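Local coordinates for protein AvrRxo1-ORF1 (Xanthomonas oryzae pv. oryzicola, PDB 4Z8T) that is a type III effector with a polynucleotide kinase-like domain of the P-loop NTPase clan, bound here to its chaperone-like partner AvrRxo1-ORF2, and probably acts as a kinase, at residues Glu41-Gln46 against Ser131-Arg136; Ser49-Leu54 against Gly139-Gln144; Glu59-Gln64 against Ile86-Ala91; Pro65-Leu70 against Gln171-Thr176; Met225-Arg230 against Gly238-Phe243. All coordinates share one frame; numbering follows the deposited sequence.

Contact 1: residues Glu41-Gln46 against Ser131-Arg136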
# COMPACT_ATOMS: atom_id res chain seq x y z
N GLU A 41 34.23 3.62 -34.49
CA GLU A 41 35.38 2.73 -34.34
C GLU A 41 36.23 3.15 -33.15
O GLU A 41 36.72 2.31 -32.39
CB GLU A 41 36.20 2.70 -35.64
CG GLU A 41 35.44 2.08 -36.81
CD GLU A 41 36.00 2.45 -38.18
OE1 GLU A 41 37.02 3.18 -38.25
OE2 GLU A 41 35.41 2.02 -39.19
N LYS A 42 36.39 4.45 -32.98
CA LYS A 42 37.18 4.98 -31.88
C LYS A 42 36.53 4.65 -30.55
O LYS A 42 37.20 4.19 -29.62
CB LYS A 42 37.34 6.49 -32.00
CG LYS A 42 38.24 7.07 -30.92
CD LYS A 42 38.31 8.58 -30.95
CE LYS A 42 37.07 9.21 -30.34
NZ LYS A 42 37.29 10.66 -30.01
N LEU A 43 35.23 4.89 -30.44
CA LEU A 43 34.54 4.63 -29.18
C LEU A 43 34.51 3.14 -28.83
O LEU A 43 34.64 2.78 -27.65
CB LEU A 43 33.13 5.22 -29.20
CG LEU A 43 33.10 6.73 -29.41
CD1 LEU A 43 31.67 7.23 -29.35
CD2 LEU A 43 33.94 7.44 -28.39
N LEU A 44 34.36 2.29 -29.84
CA LEU A 44 34.34 0.85 -29.59
C LEU A 44 35.71 0.36 -29.18
O LEU A 44 35.84 -0.52 -28.33
CB LEU A 44 33.83 0.07 -30.81
CG LEU A 44 32.33 0.21 -31.08
CD1 LEU A 44 31.93 -0.38 -32.41
CD2 LEU A 44 31.53 -0.45 -29.95
N ASP A 45 36.76 0.93 -29.78
CA ASP A 45 38.12 0.57 -29.40
C ASP A 45 38.38 0.92 -27.94
O ASP A 45 38.98 0.13 -27.20
CB ASP A 45 39.15 1.27 -30.28
CG ASP A 45 39.23 0.69 -31.68
OD1 ASP A 45 38.77 -0.46 -31.88
OD2 ASP A 45 39.76 1.37 -32.58
N GLN A 46 37.91 2.09 -27.53
CA GLN A 46 38.11 2.54 -26.16
C GLN A 46 37.38 1.62 -25.18
O GLN A 46 37.95 1.19 -24.17
CB GLN A 46 37.62 3.98 -25.99
CG GLN A 46 38.48 5.01 -26.72
CD GLN A 46 37.93 6.43 -26.59
OE1 GLN A 46 36.88 6.66 -25.97
NE2 GLN A 46 38.64 7.39 -27.18
N SER A 131 22.73 2.84 -28.46
CA SER A 131 22.22 1.48 -28.29
C SER A 131 22.85 0.57 -29.34
O SER A 131 23.27 -0.55 -29.04
CB SER A 131 20.69 1.46 -28.37
OG SER A 131 20.19 0.15 -28.15
N PHE A 132 22.93 1.07 -30.56
CA PHE A 132 23.62 0.37 -31.63
C PHE A 132 25.08 0.06 -31.26
O PHE A 132 25.56 -1.05 -31.46
CB PHE A 132 23.54 1.17 -32.92
CG PHE A 132 24.65 0.91 -33.88
CD1 PHE A 132 24.63 -0.21 -34.70
CD2 PHE A 132 25.72 1.79 -33.98
CE1 PHE A 132 25.66 -0.45 -35.59
CE2 PHE A 132 26.75 1.55 -34.86
CZ PHE A 132 26.72 0.43 -35.67
N LEU A 133 25.78 1.05 -30.71
CA LEU A 133 27.15 0.82 -30.29
C LEU A 133 27.24 -0.19 -29.15
O LEU A 133 28.15 -1.01 -29.13
CB LEU A 133 27.83 2.13 -29.88
CG LEU A 133 28.16 3.09 -31.02
CD1 LEU A 133 28.98 4.25 -30.50
CD2 LEU A 133 28.90 2.37 -32.16
N ALA A 134 26.30 -0.14 -28.21
CA ALA A 134 26.33 -1.08 -27.09
C ALA A 134 26.15 -2.50 -27.58
O ALA A 134 26.76 -3.44 -27.05
CB ALA A 134 25.26 -0.72 -26.06
N ASP A 135 25.31 -2.67 -28.60
CA ASP A 135 25.04 -4.00 -29.13
C ASP A 135 26.24 -4.54 -29.89
O ASP A 135 26.55 -5.74 -29.83
CB ASP A 135 23.80 -3.99 -30.02
CG ASP A 135 22.54 -3.76 -29.23
OD1 ASP A 135 22.55 -4.02 -28.01
OD2 ASP A 135 21.53 -3.34 -29.84
N ARG A 136 26.92 -3.66 -30.62
CA ARG A 136 28.15 -4.07 -31.28
C ARG A 136 29.22 -4.40 -30.24
O ARG A 136 29.97 -5.36 -30.39
CB ARG A 136 28.63 -2.99 -32.24
CG ARG A 136 29.94 -3.32 -32.89
CD ARG A 136 29.93 -3.10 -34.40
NE ARG A 136 31.29 -2.91 -34.89
CZ ARG A 136 32.20 -3.88 -34.98
NH1 ARG A 136 33.42 -3.61 -35.43
NH2 ARG A 136 31.90 -5.12 -34.62

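Contact 2: residues Ser49-Leu54 against Gly139-Gln144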
# COMPACT_ATOMS: atom_id res chain seq x y z
N SER A 49 39.00 -1.76 -24.91
CA SER A 49 40.21 -1.69 -24.11
C SER A 49 39.85 -1.71 -22.62
O SER A 49 40.45 -2.45 -21.84
CB SER A 49 41.02 -0.44 -24.45
OG SER A 49 42.19 -0.39 -23.66
N SER A 50 38.85 -0.92 -22.25
CA SER A 50 38.42 -0.86 -20.86
C SER A 50 37.88 -2.21 -20.41
O SER A 50 38.18 -2.66 -19.31
CB SER A 50 37.36 0.22 -20.67
OG SER A 50 37.93 1.51 -20.86
N ALA A 51 37.09 -2.85 -21.27
CA ALA A 51 36.52 -4.14 -20.91
C ALA A 51 37.62 -5.19 -20.72
O ALA A 51 37.52 -6.07 -19.84
CB ALA A 51 35.52 -4.59 -21.96
N LEU A 52 38.67 -5.12 -21.53
CA LEU A 52 39.73 -6.11 -21.41
C LEU A 52 40.50 -5.88 -20.12
O LEU A 52 40.91 -6.84 -19.46
CB LEU A 52 40.67 -6.04 -22.62
CG LEU A 52 41.72 -7.15 -22.74
CD1 LEU A 52 41.08 -8.53 -22.74
CD2 LEU A 52 42.54 -6.94 -24.01
N THR A 53 40.69 -4.62 -19.75
CA THR A 53 41.33 -4.31 -18.47
C THR A 53 40.52 -4.92 -17.32
O THR A 53 41.08 -5.58 -16.44
CB THR A 53 41.47 -2.79 -18.28
OG1 THR A 53 42.37 -2.28 -19.26
CG2 THR A 53 42.02 -2.48 -16.90
N LEU A 54 39.21 -4.72 -17.35
CA LEU A 54 38.33 -5.31 -16.34
C LEU A 54 38.51 -6.82 -16.30
O LEU A 54 38.73 -7.40 -15.24
CB LEU A 54 36.86 -5.00 -16.65
CG LEU A 54 36.29 -3.61 -16.39
CD1 LEU A 54 34.78 -3.64 -16.63
CD2 LEU A 54 36.60 -3.13 -14.97
N GLY A 139 28.33 -7.71 -28.65
CA GLY A 139 28.57 -8.77 -29.61
C GLY A 139 30.01 -9.23 -29.66
O GLY A 139 30.29 -10.43 -29.73
N GLY A 140 30.93 -8.27 -29.65
CA GLY A 140 32.35 -8.56 -29.68
C GLY A 140 32.85 -9.15 -28.38
O GLY A 140 33.85 -9.86 -28.36
N LEU A 141 32.15 -8.86 -27.28
CA LEU A 141 32.54 -9.38 -25.98
C LEU A 141 32.14 -10.84 -25.81
O LEU A 141 32.72 -11.55 -24.98
CB LEU A 141 31.91 -8.56 -24.85
CG LEU A 141 32.53 -7.19 -24.60
CD1 LEU A 141 31.76 -6.43 -23.53
CD2 LEU A 141 33.97 -7.36 -24.21
N ARG A 142 31.13 -11.26 -26.53
CA ARG A 142 30.56 -12.60 -26.38
C ARG A 142 31.62 -13.69 -26.30
O ARG A 142 31.64 -14.45 -25.38
CB ARG A 142 29.55 -12.88 -27.49
CG ARG A 142 28.69 -14.12 -27.36
CD ARG A 142 27.44 -14.15 -28.33
NE ARG A 142 26.46 -15.19 -28.00
CZ ARG A 142 25.25 -14.93 -27.50
NH1 ARG A 142 24.43 -15.92 -27.20
NH2 ARG A 142 24.85 -13.69 -27.29
N SER A 143 32.51 -13.71 -27.27
CA SER A 143 33.56 -14.73 -27.30
C SER A 143 34.96 -14.16 -27.06
O SER A 143 35.96 -14.82 -27.34
CB SER A 143 33.51 -15.51 -28.61
OG SER A 143 33.49 -14.63 -29.72
N GLN A 144 35.01 -12.94 -26.52
CA GLN A 144 36.28 -12.31 -26.17
C GLN A 144 37.08 -13.13 -25.15
O GLN A 144 36.54 -13.57 -24.12
CB GLN A 144 36.03 -10.90 -25.61
CG GLN A 144 37.28 -10.15 -25.24
CD GLN A 144 38.14 -9.84 -26.45
OE1 GLN A 144 37.64 -9.30 -27.44
NE2 GLN A 144 39.42 -10.18 -26.38

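Contact 3: residues Glu59-Gln64 against Ile86-Ala91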
# COMPACT_ATOMS: atom_id res chain seq x y z
N GLU A 59 40.28 -11.87 -13.73
CA GLU A 59 40.90 -13.19 -13.85
C GLU A 59 42.10 -13.33 -12.93
O GLU A 59 42.31 -14.37 -12.29
CB GLU A 59 41.31 -13.47 -15.30
CG GLU A 59 41.98 -14.83 -15.48
CD GLU A 59 42.35 -15.09 -16.91
OE1 GLU A 59 41.45 -14.96 -17.77
OE2 GLU A 59 43.53 -15.41 -17.17
N SER A 60 42.89 -12.27 -12.85
CA SER A 60 44.05 -12.23 -11.97
C SER A 60 43.63 -12.40 -10.52
O SER A 60 44.39 -12.93 -9.70
CB SER A 60 44.79 -10.91 -12.15
OG SER A 60 45.93 -10.86 -11.32
N ASP A 61 42.43 -11.94 -10.19
CA ASP A 61 41.94 -12.07 -8.83
C ASP A 61 41.17 -13.38 -8.64
O ASP A 61 40.48 -13.56 -7.64
CB ASP A 61 41.06 -10.86 -8.45
CG ASP A 61 41.88 -9.62 -8.11
OD1 ASP A 61 43.08 -9.75 -7.78
OD2 ASP A 61 41.31 -8.51 -8.17
N GLY A 62 41.31 -14.29 -9.60
CA GLY A 62 40.82 -15.65 -9.45
C GLY A 62 39.37 -15.90 -9.81
O GLY A 62 38.81 -16.97 -9.50
N CYS A 63 38.75 -14.94 -10.48
CA CYS A 63 37.35 -15.03 -10.86
C CYS A 63 37.20 -15.89 -12.11
O CYS A 63 37.81 -15.62 -13.15
CB CYS A 63 36.81 -13.61 -11.11
SG CYS A 63 35.02 -13.49 -11.27
N GLN A 64 36.39 -16.94 -12.03
CA GLN A 64 36.09 -17.74 -13.21
C GLN A 64 35.27 -16.89 -14.19
O GLN A 64 34.75 -15.84 -13.80
CB GLN A 64 35.32 -19.01 -12.83
CG GLN A 64 33.93 -18.79 -12.26
CD GLN A 64 33.36 -20.07 -11.65
OE1 GLN A 64 33.49 -21.15 -12.22
NE2 GLN A 64 32.74 -19.94 -10.48
N ILE A 86 30.41 -6.09 -4.20
CA ILE A 86 31.04 -6.99 -5.16
C ILE A 86 32.53 -6.66 -5.18
O ILE A 86 33.02 -6.10 -6.16
CB ILE A 86 30.44 -6.88 -6.60
CG1 ILE A 86 28.91 -6.75 -6.55
CG2 ILE A 86 30.85 -8.08 -7.45
CD1 ILE A 86 28.30 -6.34 -7.88
N PRO A 87 33.25 -7.00 -4.09
CA PRO A 87 34.65 -6.57 -3.95
C PRO A 87 35.57 -6.87 -5.14
O PRO A 87 36.43 -6.04 -5.45
CB PRO A 87 35.14 -7.34 -2.71
CG PRO A 87 33.91 -7.65 -1.94
CD PRO A 87 32.80 -7.83 -2.96
N VAL A 88 35.44 -8.03 -5.78
CA VAL A 88 36.32 -8.34 -6.90
C VAL A 88 36.07 -7.39 -8.07
O VAL A 88 37.01 -6.98 -8.76
CB VAL A 88 36.27 -9.84 -7.30
CG1 VAL A 88 35.03 -10.18 -8.15
CG2 VAL A 88 37.54 -10.26 -8.02
N LEU A 89 34.82 -7.00 -8.27
CA LEU A 89 34.47 -6.13 -9.38
C LEU A 89 34.85 -4.70 -9.02
O LEU A 89 35.31 -3.95 -9.89
CB LEU A 89 32.99 -6.25 -9.71
CG LEU A 89 32.49 -5.30 -10.79
CD1 LEU A 89 33.25 -5.55 -12.09
CD2 LEU A 89 30.99 -5.50 -10.97
N ALA A 90 34.69 -4.34 -7.75
CA ALA A 90 35.12 -3.02 -7.29
C ALA A 90 36.59 -2.80 -7.58
O ALA A 90 36.98 -1.71 -8.02
CB ALA A 90 34.84 -2.85 -5.81
N ALA A 91 37.40 -3.82 -7.34
CA ALA A 91 38.84 -3.73 -7.60
C ALA A 91 39.11 -3.51 -9.08
O ALA A 91 40.02 -2.77 -9.46
CB ALA A 91 39.53 -5.01 -7.11
O HOH W 1 39.50 -7.60 -10.02

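Contact 4: residues Pro65-Leu70 against Gln171-Thr176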
# COMPACT_ATOMS: atom_id res chain seq x y z
N PRO A 65 35.16 -17.32 -15.46
CA PRO A 65 34.44 -16.46 -16.41
C PRO A 65 33.01 -16.22 -15.95
O PRO A 65 32.28 -17.17 -15.65
CB PRO A 65 34.48 -17.27 -17.71
CG PRO A 65 35.77 -18.02 -17.61
CD PRO A 65 35.88 -18.41 -16.15
N THR A 66 32.65 -14.94 -15.85
CA THR A 66 31.44 -14.53 -15.16
C THR A 66 30.80 -13.39 -15.93
O THR A 66 31.49 -12.54 -16.51
CB THR A 66 31.79 -14.05 -13.72
OG1 THR A 66 32.27 -15.16 -12.95
CG2 THR A 66 30.57 -13.47 -13.00
N LEU A 67 29.47 -13.40 -15.97
CA LEU A 67 28.69 -12.25 -16.41
C LEU A 67 28.16 -11.60 -15.13
O LEU A 67 27.30 -12.16 -14.45
CB LEU A 67 27.52 -12.70 -17.30
CG LEU A 67 26.67 -11.68 -18.07
CD1 LEU A 67 25.87 -12.39 -19.17
CD2 LEU A 67 25.72 -10.97 -17.15
N PHE A 68 28.69 -10.43 -14.78
CA PHE A 68 28.18 -9.69 -13.63
C PHE A 68 27.01 -8.85 -14.12
O PHE A 68 27.17 -7.99 -14.99
CB PHE A 68 29.25 -8.75 -13.06
CG PHE A 68 30.36 -9.46 -12.37
CD1 PHE A 68 31.49 -9.87 -13.07
CD2 PHE A 68 30.29 -9.74 -11.01
CE1 PHE A 68 32.53 -10.52 -12.43
CE2 PHE A 68 31.32 -10.40 -10.37
CZ PHE A 68 32.45 -10.80 -11.08
N ALA A 69 25.82 -9.12 -13.58
CA ALA A 69 24.60 -8.44 -14.00
C ALA A 69 24.14 -7.56 -12.85
O ALA A 69 23.94 -8.04 -11.73
CB ALA A 69 23.52 -9.48 -14.37
N LEU A 70 24.00 -6.27 -13.11
CA LEU A 70 23.48 -5.35 -12.11
C LEU A 70 22.07 -4.94 -12.52
O LEU A 70 21.88 -4.06 -13.36
CB LEU A 70 24.37 -4.11 -12.00
CG LEU A 70 25.86 -4.46 -11.90
CD1 LEU A 70 26.75 -3.20 -11.92
CD2 LEU A 70 26.09 -5.25 -10.64
N GLN A 171 20.95 -17.11 -21.40
CA GLN A 171 21.34 -17.87 -22.59
C GLN A 171 22.75 -17.50 -23.04
O GLN A 171 23.55 -18.37 -23.35
CB GLN A 171 20.34 -17.64 -23.72
CG GLN A 171 20.58 -18.53 -24.93
CD GLN A 171 19.48 -18.39 -25.95
OE1 GLN A 171 18.93 -17.30 -26.15
NE2 GLN A 171 19.15 -19.50 -26.61
N LEU A 172 23.07 -16.21 -23.04
CA LEU A 172 24.41 -15.78 -23.40
C LEU A 172 25.45 -16.39 -22.46
O LEU A 172 26.48 -16.88 -22.91
CB LEU A 172 24.52 -14.25 -23.37
CG LEU A 172 25.80 -13.64 -23.95
CD1 LEU A 172 25.48 -12.31 -24.63
CD2 LEU A 172 26.85 -13.42 -22.88
N ALA A 173 25.17 -16.37 -21.16
CA ALA A 173 26.09 -16.95 -20.20
C ALA A 173 26.27 -18.45 -20.44
O ALA A 173 27.40 -18.96 -20.49
CB ALA A 173 25.62 -16.68 -18.79
N LYS A 174 25.16 -19.16 -20.59
CA LYS A 174 25.20 -20.60 -20.84
C LYS A 174 26.01 -20.94 -22.09
O LYS A 174 26.83 -21.87 -22.07
CB LYS A 174 23.78 -21.16 -20.96
CG LYS A 174 22.99 -21.17 -19.65
CD LYS A 174 23.58 -22.16 -18.65
CE LYS A 174 22.69 -22.32 -17.43
NZ LYS A 174 23.31 -23.27 -16.44
N GLU A 175 25.79 -20.19 -23.16
CA GLU A 175 26.46 -20.47 -24.43
C GLU A 175 27.95 -20.17 -24.41
O GLU A 175 28.71 -20.72 -25.21
CB GLU A 175 25.78 -19.71 -25.57
CG GLU A 175 24.39 -20.21 -25.90
CD GLU A 175 23.70 -19.38 -26.98
OE1 GLU A 175 24.27 -18.35 -27.39
OE2 GLU A 175 22.60 -19.76 -27.41
N THR A 176 28.37 -19.27 -23.52
CA THR A 176 29.76 -18.84 -23.49
C THR A 176 30.51 -19.35 -22.28
O THR A 176 31.67 -18.99 -22.08
CB THR A 176 29.88 -17.30 -23.54
OG1 THR A 176 29.19 -16.73 -22.42
CG2 THR A 176 29.27 -16.76 -24.82

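Contact 5: residues Met225-Arg230 against Gly238-Phe243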
# COMPACT_ATOMS: atom_id res chain seq x y z
N MSE A 225 10.51 -11.84 -9.10
CA MSE A 225 10.47 -13.20 -8.60
C MSE A 225 10.77 -14.22 -9.71
O MSE A 225 11.28 -15.31 -9.43
CB MSE A 225 9.16 -13.49 -7.87
CG MSE A 225 9.06 -12.68 -6.59
SE MSE A 225 7.45 -13.08 -5.57
CE MSE A 225 8.17 -14.49 -4.51
N TYR A 226 10.49 -13.85 -10.95
CA TYR A 226 10.87 -14.69 -12.08
C TYR A 226 12.38 -14.85 -12.14
O TYR A 226 12.90 -15.94 -12.39
CB TYR A 226 10.36 -14.12 -13.41
CG TYR A 226 10.84 -14.89 -14.61
CD1 TYR A 226 12.05 -14.58 -15.23
CD2 TYR A 226 10.09 -15.94 -15.12
CE1 TYR A 226 12.50 -15.31 -16.33
CE2 TYR A 226 10.53 -16.66 -16.22
CZ TYR A 226 11.73 -16.34 -16.82
OH TYR A 226 12.16 -17.07 -17.91
N VAL A 227 13.10 -13.75 -11.91
CA VAL A 227 14.55 -13.83 -11.90
C VAL A 227 15.04 -14.74 -10.77
O VAL A 227 15.89 -15.58 -10.98
CB VAL A 227 15.18 -12.42 -11.76
CG1 VAL A 227 16.71 -12.52 -11.75
CG2 VAL A 227 14.70 -11.53 -12.89
N ILE A 228 14.47 -14.57 -9.58
CA ILE A 228 14.87 -15.36 -8.44
C ILE A 228 14.63 -16.84 -8.72
O ILE A 228 15.47 -17.68 -8.40
CB ILE A 228 14.11 -14.91 -7.20
CG1 ILE A 228 14.53 -13.46 -6.91
CG2 ILE A 228 14.40 -15.83 -6.02
CD1 ILE A 228 13.81 -12.82 -5.73
N ASP A 229 13.49 -17.14 -9.35
CA ASP A 229 13.13 -18.53 -9.69
C ASP A 229 14.19 -19.17 -10.56
O ASP A 229 14.44 -20.37 -10.44
CB ASP A 229 11.79 -18.59 -10.44
CG ASP A 229 10.59 -18.67 -9.52
OD1 ASP A 229 10.76 -18.93 -8.32
OD2 ASP A 229 9.46 -18.49 -10.02
N ARG A 230 14.80 -18.41 -11.45
CA ARG A 230 15.84 -18.99 -12.29
C ARG A 230 17.03 -19.48 -11.48
O ARG A 230 17.62 -20.51 -11.81
CB ARG A 230 16.31 -18.01 -13.38
CG ARG A 230 15.20 -17.47 -14.26
CD ARG A 230 14.66 -18.46 -15.30
NE ARG A 230 13.93 -19.60 -14.72
CZ ARG A 230 12.70 -19.55 -14.19
NH1 ARG A 230 12.15 -20.66 -13.72
NH2 ARG A 230 12.02 -18.41 -14.12
N GLY A 238 24.69 -19.59 -11.16
CA GLY A 238 25.49 -18.56 -10.50
C GLY A 238 24.84 -18.17 -9.19
O GLY A 238 24.20 -18.98 -8.54
N ASN A 239 24.97 -16.90 -8.81
CA ASN A 239 24.42 -16.47 -7.53
C ASN A 239 23.57 -15.22 -7.72
O ASN A 239 23.78 -14.47 -8.66
CB ASN A 239 25.53 -16.21 -6.52
CG ASN A 239 26.33 -17.46 -6.23
OD1 ASN A 239 25.78 -18.48 -5.81
ND2 ASN A 239 27.63 -17.41 -6.51
N TYR A 240 22.62 -15.04 -6.80
CA TYR A 240 21.66 -13.93 -6.84
C TYR A 240 21.59 -13.27 -5.46
O TYR A 240 21.46 -13.94 -4.44
CB TYR A 240 20.27 -14.45 -7.22
CG TYR A 240 19.19 -13.39 -7.11
CD1 TYR A 240 18.55 -13.16 -5.90
CD2 TYR A 240 18.83 -12.62 -8.21
CE1 TYR A 240 17.58 -12.18 -5.78
CE2 TYR A 240 17.84 -11.64 -8.10
CZ TYR A 240 17.23 -11.43 -6.87
OH TYR A 240 16.25 -10.46 -6.75
N ARG A 241 21.66 -11.93 -5.43
CA ARG A 241 21.41 -11.19 -4.20
C ARG A 241 20.50 -10.03 -4.50
O ARG A 241 20.67 -9.35 -5.52
CB ARG A 241 22.72 -10.65 -3.61
CG ARG A 241 23.57 -11.71 -2.93
CD ARG A 241 24.90 -11.12 -2.47
NE ARG A 241 25.78 -10.88 -3.63
CZ ARG A 241 26.78 -10.01 -3.62
NH1 ARG A 241 27.02 -9.30 -2.53
NH2 ARG A 241 27.52 -9.84 -4.71
N LEU A 242 19.53 -9.80 -3.62
CA LEU A 242 18.58 -8.71 -3.76
C LEU A 242 18.78 -7.75 -2.62
O LEU A 242 18.72 -8.15 -1.47
CB LEU A 242 17.15 -9.25 -3.67
CG LEU A 242 16.03 -8.19 -3.54
CD1 LEU A 242 15.99 -7.23 -4.74
CD2 LEU A 242 14.71 -8.95 -3.42
N PHE A 243 18.99 -6.47 -2.93
CA PHE A 243 19.16 -5.46 -1.89
C PHE A 243 18.03 -4.49 -2.01
O PHE A 243 17.71 -4.06 -3.11
CB PHE A 243 20.49 -4.71 -2.06
CG PHE A 243 21.70 -5.57 -1.85
CD1 PHE A 243 22.22 -5.77 -0.58
CD2 PHE A 243 22.31 -6.21 -2.93
CE1 PHE A 243 23.35 -6.59 -0.40
CE2 PHE A 243 23.43 -7.01 -2.74
CZ PHE A 243 23.94 -7.21 -1.49

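Contact 1: residues Glu41-Gln46 against Ser131-Arg136
L44 sends its two methyls to different partners on helix 123-141. The L44 and R136 side chains cross at about a right angle, L44 CD1 lying 3.6 Å from R136 CG and as close to NE at the start of the guanidinium. CD2 turns to the backbone of the other helix and lies 3.5 Å from L133 O. L133 meets L44 at a slant, its CD2 standing 4.1 Å from L44 CD1. Its other methyl, CD1, comes within 4.2 Å of L43 CD1, so the two leucines of helix 34-60 each receive one branch of L133. R136 reaches L44 because CG is anti to the backbone N (chi1 176°) and the chain then bends at chi2, which leaves the methylenes beside the leucine. L43 and L133 both also pack on F107 and L111. On another side of helix 123-141, D135 forms a salt bridge with R59 of the AvrRxo1-ORF2 chain. The helix axes approach to 10.5 Å with a signed crossing angle of -48°, values consistent with ridges-into-grooves packing between two helices of an alpha/beta kinase-like domain.

Contact 2: residues Ser49-Leu54 against Gly139-Gln144
A51 and L52 of helix 34-60 meet L141 and Q144 near the C-terminal part of helix 123-141, at the type I beta turn L141 to Q144, in the helical layer of a P-loop kinase-like fold. The turn is closed by its own backbone, with Q144 N donating to L141 O over 3.1 Å, and it brings the glutamine back alongside L141. The Q144 side chain can be followed outward from there. Its CB points toward helix 34-60 and sits 4.3 Å from L141 CD2, the same methyl that touches A51. CG lies anti to the backbone N (chi1 -179°), carrying the chain away from the turn and toward L52. At CD the chain has bent (chi2 66°), and the terminal amide is delivered to the flank of the helix. There Q144 NE2 comes within 4.3 Å of L52 CD1, a loose van der Waals approach; the amide nitrogen has its hydrogen-bond partner just beyond the two segments. L141 also packs on V102, while R142 points the other way and packs on L172 and T176 of helix 163-176. The turn carbonyls are used as well, since L141 O and R142 O both accept from the guanidinium of R178. The tightest apolar touch across this interface is A51 CB to L141 CD2, 3.9 Å.

Contact 3: residues Glu59-Gln64 against Ile86-Ala91
The carboxylate of D61 is the flat group that reaches across to helix 87-95, and its OD2 does the reaching. That oxygen lies 4.1 Å from A91 CB and accepts a hydrogen bond from a water, 2.7 Å from OD2. The same water donates to V88 O at 2.9 Å, so both of its hydrogens are spent in joining the acid to the helix backbone. Behind the carboxylate, D61 CB rests 3.6 Å from V88 CG2, and the two side chains lie alongside, running opposite ways. V88 offers this methyl because CG2 stands anti to its backbone N. D61, the first residue to leave helical angles, lies within the Schellman motif that ends helix 34-60: C63 N bonds to L58 O, and G62 N to E59 O. G62 is the C-prime residue, with the positive phi (86°) that the motif requires. Past this turn the chain heads for strand 66-71 of the P-loop NTPase-like sheet. The F68 ring on that strand packs on both C63 and V88. E59, on another side of the helix end, hydrogen-bonds to T146 and S148.

Contact 4: residues Pro65-Leu70 against Gln171-Thr176
L172 is the first residue of helix 163-176 here to touch strand 66-71. Its CD2 approaches L67 CD1 at 4.0 Å, with the two leucine side chains crossing at about a right angle. L67 can reach up to the helix because its CG is anti to the backbone N (chi1 -171°), which extends the chain off the sheet surface. A173 comes next and turns its CB toward the same methyl, 4.3 Å from L67 CD1, while also packing on V180 of the neighbouring strand. K174 points away from the strand and forms a salt bridge with D234. At T176, OG1 donates to L172 O over 2.8 Å, bent at the carbonyl (138°) and tilted 31° from its plane, and T176 N bonds to A173 O at 3.2 Å. The helix joins strand 154-157 to strand 179-185 in a beta-alpha-beta crossover, and strand 66-71 lies between those two in the sheet, so L67 sits beneath the connection. L70, farther along the same strand, gives its carbonyl to K78 NZ of the probable P-loop. Across the contact itself only methyl groups meet, which implies cohesion by hydrophobic burial, while the charge of K174 is met by an acid beyond the two segments.

Contact 5: residues Met225-Arg230 against Gly238-Phe243
I228 lies against one face of the Y240 ring, and this overlap makes up most of the contact. Its CG1 sits over the phenol end of the ring, 3.4 Å from CZ, in an arrangement of CH-pi type. CD1 continues past the rim to within 3.5 Å of Y240 OH, so both I228 carbons lie beside the hydroxyl. V227, one residue earlier on helix 224-233, adds its CG1 at 3.9 Å from Y240 CE2, meeting the ring obliquely, and its side chain crosses the tyrosine at about a right angle. The ring is carried toward the helix because CG is anti to the backbone N (chi1 173°). In the next shell, Y240 OH hydrogen-bonds to D184 on strand 179-185, which gives the polar end of the ring a partner and holds it in place. L182 of that strand packs on both V227 and Y240, and Y270 of helix 267-272 packs on I228. Farther out, another flank of the helix meets a second protein: D229 forms a salt bridge with K17 and a hydrogen bond with H13 of the AvrRxo1-ORF2 chain, and I228 also packs on that histidine. Strands 179-185 and 238-245 are parallel neighbours, and helices 189-198, 210-222 and 224-233 lie between them in sequence, so this is the helix-on-sheet packing of a beta-alpha-beta crossover in a P-loop NTPase-like fold.

Overall arrangement
Together the five contacts show how chemistry follows depth in an alpha/beta fold. Contacts 1, 4 and 5 are buried and rest on aliphatic or aromatic packing, contact 2 is partly buried, and contact 3 lies at the surface, where a bridging water enters. Contacts 1 and 2 join the same pair, helices 34-60 and 123-141, with centres 11 Å apart; contact 3 uses the far end of helix 34-60. Contacts 4 and 5 each set a helix on the same sheet. Contacts 2 and 4 touch through R142, and I86 of contact 3 packs on L70 of contact 4. AvrRxo1-ORF2 touches contacts 1 and 5.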